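Local structure of MgGH51 (Meripilus giganteus, 6ZPV) at residues 201-205 / 276-281. The protein catalyses the hydrolysis of terminal alpha-L-arabinofuranosyl residues from arabinose-containing glycans, as a fungal glycoside hydrolase of family GH51. Residues are numbered along the deposited sequence; the frame is centred on the assembly and turned at random. Where two conformers were deposited one is given.
Sequences TFKNR and QFFEDT
Arg205 meets Asp280 side-on and shows how a bidentate salt bridge can tie a loop to a helix near the protein surface. Arg205 NE donates to Asp280 OD2 in a nearly straight bond (174°). Arg205 NH2 reaches Asp280 OD1 at 2.8 Å along a more bent path. Both oxygens are met on their syn sides, but the NH2 bond comes in tilted well out of the carboxylate plane, because the two flat groups are somewhat twisted against each other. Gln276, one helical turn before Asp280, is well placed to hold the carboxylate: Gln276 NE2 bonds to Asp280 OD1 at 3.0 Å from the face opposite Arg205 NH2, and also donates to Glu279 OE1. With CG anti to the backbone N and the chain bent at chi2, the Gln276 amide is brought over one face of the guanidinium. Two donors thus grip OD1, which would favour a charged carboxylate. An alanine in place of Arg205 would probably leave Asp280 without its cationic mate and the Gln276 amide without the flat group beside it.

Alongside, Lys203 runs past Asp280 in the opposite direction, Lys203 CB 3.7 Å from Asp280 OD2, and its CG lies over a face of the Phe202 ring. The CB of Phe202 points toward the helix, and CG, anti to the backbone N (chi1 -177°), continues into the contact with Phe277. Phe202 CE2 lies 3.7 Å from Phe277 CE1, at the edge of the Phe277 ring; the two ring planes make 71°. Thr281 CG2 and Asp280 CB touch Phe202 CE2 beside it.

This is packing on the outer helical layer of the family's (beta/alpha)8 barrel, between helix 271-281, just before barrel strand 284-289, and the loop from strand 189-198 to helix 211-219. Phe202 and Phe277 both touch Ala214, so helix 211-219 borders the ring pair.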
ATOM      1  N   THR A 201     -16.146   4.154  -5.057  1.00 13.42           N
ATOM      2  CA  THR A 201     -14.713   3.895  -5.153  1.00 12.81           C
ATOM      3  C   THR A 201     -13.955   5.037  -5.821  1.00 12.65           C
ATOM      4  O   THR A 201     -14.536   5.829  -6.576  1.00 13.46           O
ATOM      5  CB  THR A 201     -14.486   2.574  -5.879  1.00 12.91           C
ATOM      6  OG1 THR A 201     -15.088   2.665  -7.159  1.00 14.39           O
ATOM      7  CG2 THR A 201     -14.945   1.375  -5.091  1.00 13.84           C
ATOM      8  N   PHE A 202     -12.659   5.063  -5.613  1.00 12.65           N
ATOM      9  CA  PHE A 202     -11.764   6.007  -6.331  1.00 12.77           C
ATOM     10  C   PHE A 202     -11.966   5.846  -7.828  1.00 12.47           C
ATOM     11  O   PHE A 202     -11.921   4.718  -8.365  1.00 12.46           O
ATOM     12  CB  PHE A 202     -10.340   5.687  -5.896  1.00 12.47           C
ATOM     13  CG  PHE A 202      -9.288   6.595  -6.457  1.00 12.00           C
ATOM     14  CD1 PHE A 202      -9.228   7.943  -6.121  1.00 13.40           C
ATOM     15  CD2 PHE A 202      -8.328   6.119  -7.351  1.00 13.27           C
ATOM     16  CE1 PHE A 202      -8.226   8.762  -6.607  1.00 13.92           C
ATOM     17  CE2 PHE A 202      -7.347   6.967  -7.818  1.00 13.73           C
ATOM     18  CZ  PHE A 202      -7.290   8.280  -7.476  1.00 15.10           C
ATOM     19  N   LYS A 203     -12.201   6.944  -8.515  1.00 12.86           N
ATOM     20  CA  LYS A 203     -12.408   6.991  -9.974  1.00 13.93           C
ATOM     21  C   LYS A 203     -13.553   6.072 -10.398  1.00 13.92           C
ATOM     22  O   LYS A 203     -13.642   5.697 -11.570  1.00 14.87           O
ATOM     23  CB  LYS A 203     -11.115   6.674 -10.732  1.00 14.96           C
ATOM     24  CG  LYS A 203     -10.019   7.664 -10.434  1.00 19.52           C
ATOM     25  CD  LYS A 203     -10.192   9.037 -10.892  1.00 26.30           C
ATOM     26  CE  LYS A 203      -8.878   9.796 -10.724  1.00 28.39           C
ATOM     27  NZ  LYS A 203      -9.143  11.234 -10.794  1.00 41.27           N
ATOM     28  N   ASN A 204     -14.465   5.743  -9.474  1.00 13.35           N
ATOM     29  CA  ASN A 204     -15.630   4.875  -9.794  0.50 14.22           C
ATOM     30  C   ASN A 204     -15.184   3.570 -10.460  1.00 14.06           C
ATOM     31  O   ASN A 204     -15.965   2.975 -11.219  1.00 17.36           O
ATOM     32  CB  ASN A 204     -16.721   5.579 -10.604  0.50 15.55           C
ATOM     33  CG  ASN A 204     -17.172   6.826  -9.887  0.50 15.27           C
ATOM     34  OD1 ASN A 204     -17.509   6.809  -8.695  0.50 17.74           O
ATOM     35  ND2 ASN A 204     -17.162   7.926 -10.604  0.50 19.78           N
ATOM     36  N   ARG A 205     -14.044   3.030 -10.063  1.00 13.19           N
ATOM     37  CA  ARG A 205     -13.626   1.762 -10.638  1.00 13.97           C
ATOM     38  C   ARG A 205     -14.361   0.607  -9.981  1.00 13.90           C
ATOM     39  O   ARG A 205     -14.467   0.530  -8.745  1.00 14.26           O
ATOM     40  CB  ARG A 205     -12.117   1.495 -10.447  1.00 14.13           C
ATOM     41  CG  ARG A 205     -11.226   2.561 -11.125  1.00 14.40           C
ATOM     42  CD  ARG A 205     -11.616   2.807 -12.584  1.00 16.80           C
ATOM     43  NE  ARG A 205     -10.748   3.746 -13.200  1.00 16.66           N
ATOM     44  CZ  ARG A 205     -10.992   4.348 -14.342  1.00 21.28           C
ATOM     45  NH1 ARG A 205     -12.148   4.121 -14.962  1.00 27.36           N
ATOM     46  NH2 ARG A 205     -10.153   5.279 -14.789  1.00 21.83           N
ATOM     47  N   GLN A 276      -4.693  -0.628 -12.701  1.00 11.04           N
ATOM     48  CA  GLN A 276      -5.666   0.446 -12.968  1.00 11.10           C
ATOM     49  C   GLN A 276      -5.367   1.636 -12.041  1.00 10.98           C
ATOM     50  O   GLN A 276      -5.492   2.795 -12.472  1.00 11.46           O
ATOM     51  CB  GLN A 276      -7.103  -0.058 -12.802  1.00 12.08           C
ATOM     52  CG  GLN A 276      -8.125   0.953 -13.252  1.00 13.68           C
ATOM     53  CD  GLN A 276      -7.959   1.337 -14.718  1.00 14.27           C
ATOM     54  OE1 GLN A 276      -8.149   0.465 -15.593  1.00 16.83           O
ATOM     55  NE2 GLN A 276      -7.701   2.612 -15.014  1.00 15.65           N
ATOM     56  N   PHE A 277      -5.021   1.380 -10.788  1.00 11.16           N
ATOM     57  CA  PHE A 277      -4.685   2.482  -9.867  1.00 11.60           C
ATOM     58  C   PHE A 277      -3.465   3.252 -10.361  1.00 11.15           C
ATOM     59  O   PHE A 277      -3.428   4.491 -10.284  1.00 11.62           O
ATOM     60  CB  PHE A 277      -4.408   1.903  -8.478  1.00 11.58           C
ATOM     61  CG  PHE A 277      -4.071   2.931  -7.435  1.00 11.02           C
ATOM     62  CD1 PHE A 277      -4.930   3.999  -7.195  1.00 11.52           C
ATOM     63  CD2 PHE A 277      -2.959   2.789  -6.633  1.00 12.47           C
ATOM     64  CE1 PHE A 277      -4.639   4.945  -6.229  1.00 11.51           C
ATOM     65  CE2 PHE A 277      -2.697   3.718  -5.640  1.00 13.36           C
ATOM     66  CZ  PHE A 277      -3.545   4.744  -5.410  1.00 12.94           C
ATOM     67  N   PHE A 278      -2.477   2.543 -10.922  1.00 11.12           N
ATOM     68  CA  PHE A 278      -1.298   3.225 -11.476  1.00 11.77           C
ATOM     69  C   PHE A 278      -1.707   4.151 -12.642  1.00 12.36           C
ATOM     70  O   PHE A 278      -1.286   5.332 -12.690  1.00 13.11           O
ATOM     71  CB  PHE A 278      -0.228   2.221 -11.906  1.00 12.29           C
ATOM     72  CG  PHE A 278       0.143   1.203 -10.867  1.00 12.09           C
ATOM     73  CD1 PHE A 278      -0.055   1.420  -9.507  1.00 12.24           C
ATOM     74  CD2 PHE A 278       0.636  -0.027 -11.247  1.00 11.97           C
ATOM     75  CE1 PHE A 278       0.227   0.433  -8.582  1.00 12.13           C
ATOM     76  CE2 PHE A 278       0.917  -1.013 -10.313  1.00 11.84           C
ATOM     77  CZ  PHE A 278       0.663  -0.802  -8.994  1.00 12.28           C
ATOM     78  N   GLU A 279      -2.526   3.603 -13.541  1.00 12.54           N
ATOM     79  CA  GLU A 279      -3.044   4.396 -14.649  1.00 13.30           C
ATOM     80  C   GLU A 279      -3.793   5.613 -14.111  1.00 13.55           C
ATOM     81  O   GLU A 279      -3.613   6.759 -14.630  1.00 14.78           O
ATOM     82  CB  GLU A 279      -3.976   3.552 -15.544  1.00 14.77           C
ATOM     83  CG  GLU A 279      -4.610   4.304 -16.654  1.00 16.46           C
ATOM     84  CD  GLU A 279      -5.300   3.353 -17.597  1.00 17.75           C
ATOM     85  OE1 GLU A 279      -6.583   3.402 -17.681  1.00 20.97           O
ATOM     86  OE2 GLU A 279      -4.631   2.523 -18.178  1.00 17.37           O
ATOM     87  N   ASP A 280      -4.581   5.446 -13.063  1.00 12.74           N
ATOM     88  CA  ASP A 280      -5.426   6.515 -12.513  1.00 13.71           C
ATOM     89  C   ASP A 280      -4.646   7.596 -11.778  1.00 15.05           C
ATOM     90  O   ASP A 280      -5.218   8.646 -11.507  1.00 21.23           O
ATOM     91  CB  ASP A 280      -6.503   5.926 -11.598  1.00 12.96           C
ATOM     92  CG  ASP A 280      -7.558   5.101 -12.337  1.00 13.71           C
ATOM     93  OD1 ASP A 280      -7.645   5.218 -13.586  1.00 15.24           O
ATOM     94  OD2 ASP A 280      -8.309   4.387 -11.639  1.00 13.53           O
ATOM     95  N   THR A 281      -3.428   7.335 -11.378  1.00 12.53           N
ATOM     96  CA  THR A 281      -2.608   8.259 -10.584  1.00 13.28           C
ATOM     97  C   THR A 281      -1.368   8.742 -11.315  1.00 14.07           C
ATOM     98  O   THR A 281      -0.626   9.570 -10.762  1.00 17.82           O
ATOM     99  CB  THR A 281      -2.209   7.585  -9.277  1.00 13.74           C
ATOM    100  OG1 THR A 281      -1.472   6.412  -9.549  1.00 13.76           O
ATOM    101  CG2 THR A 281      -3.364   7.317  -8.363  1.00 14.60           C
TER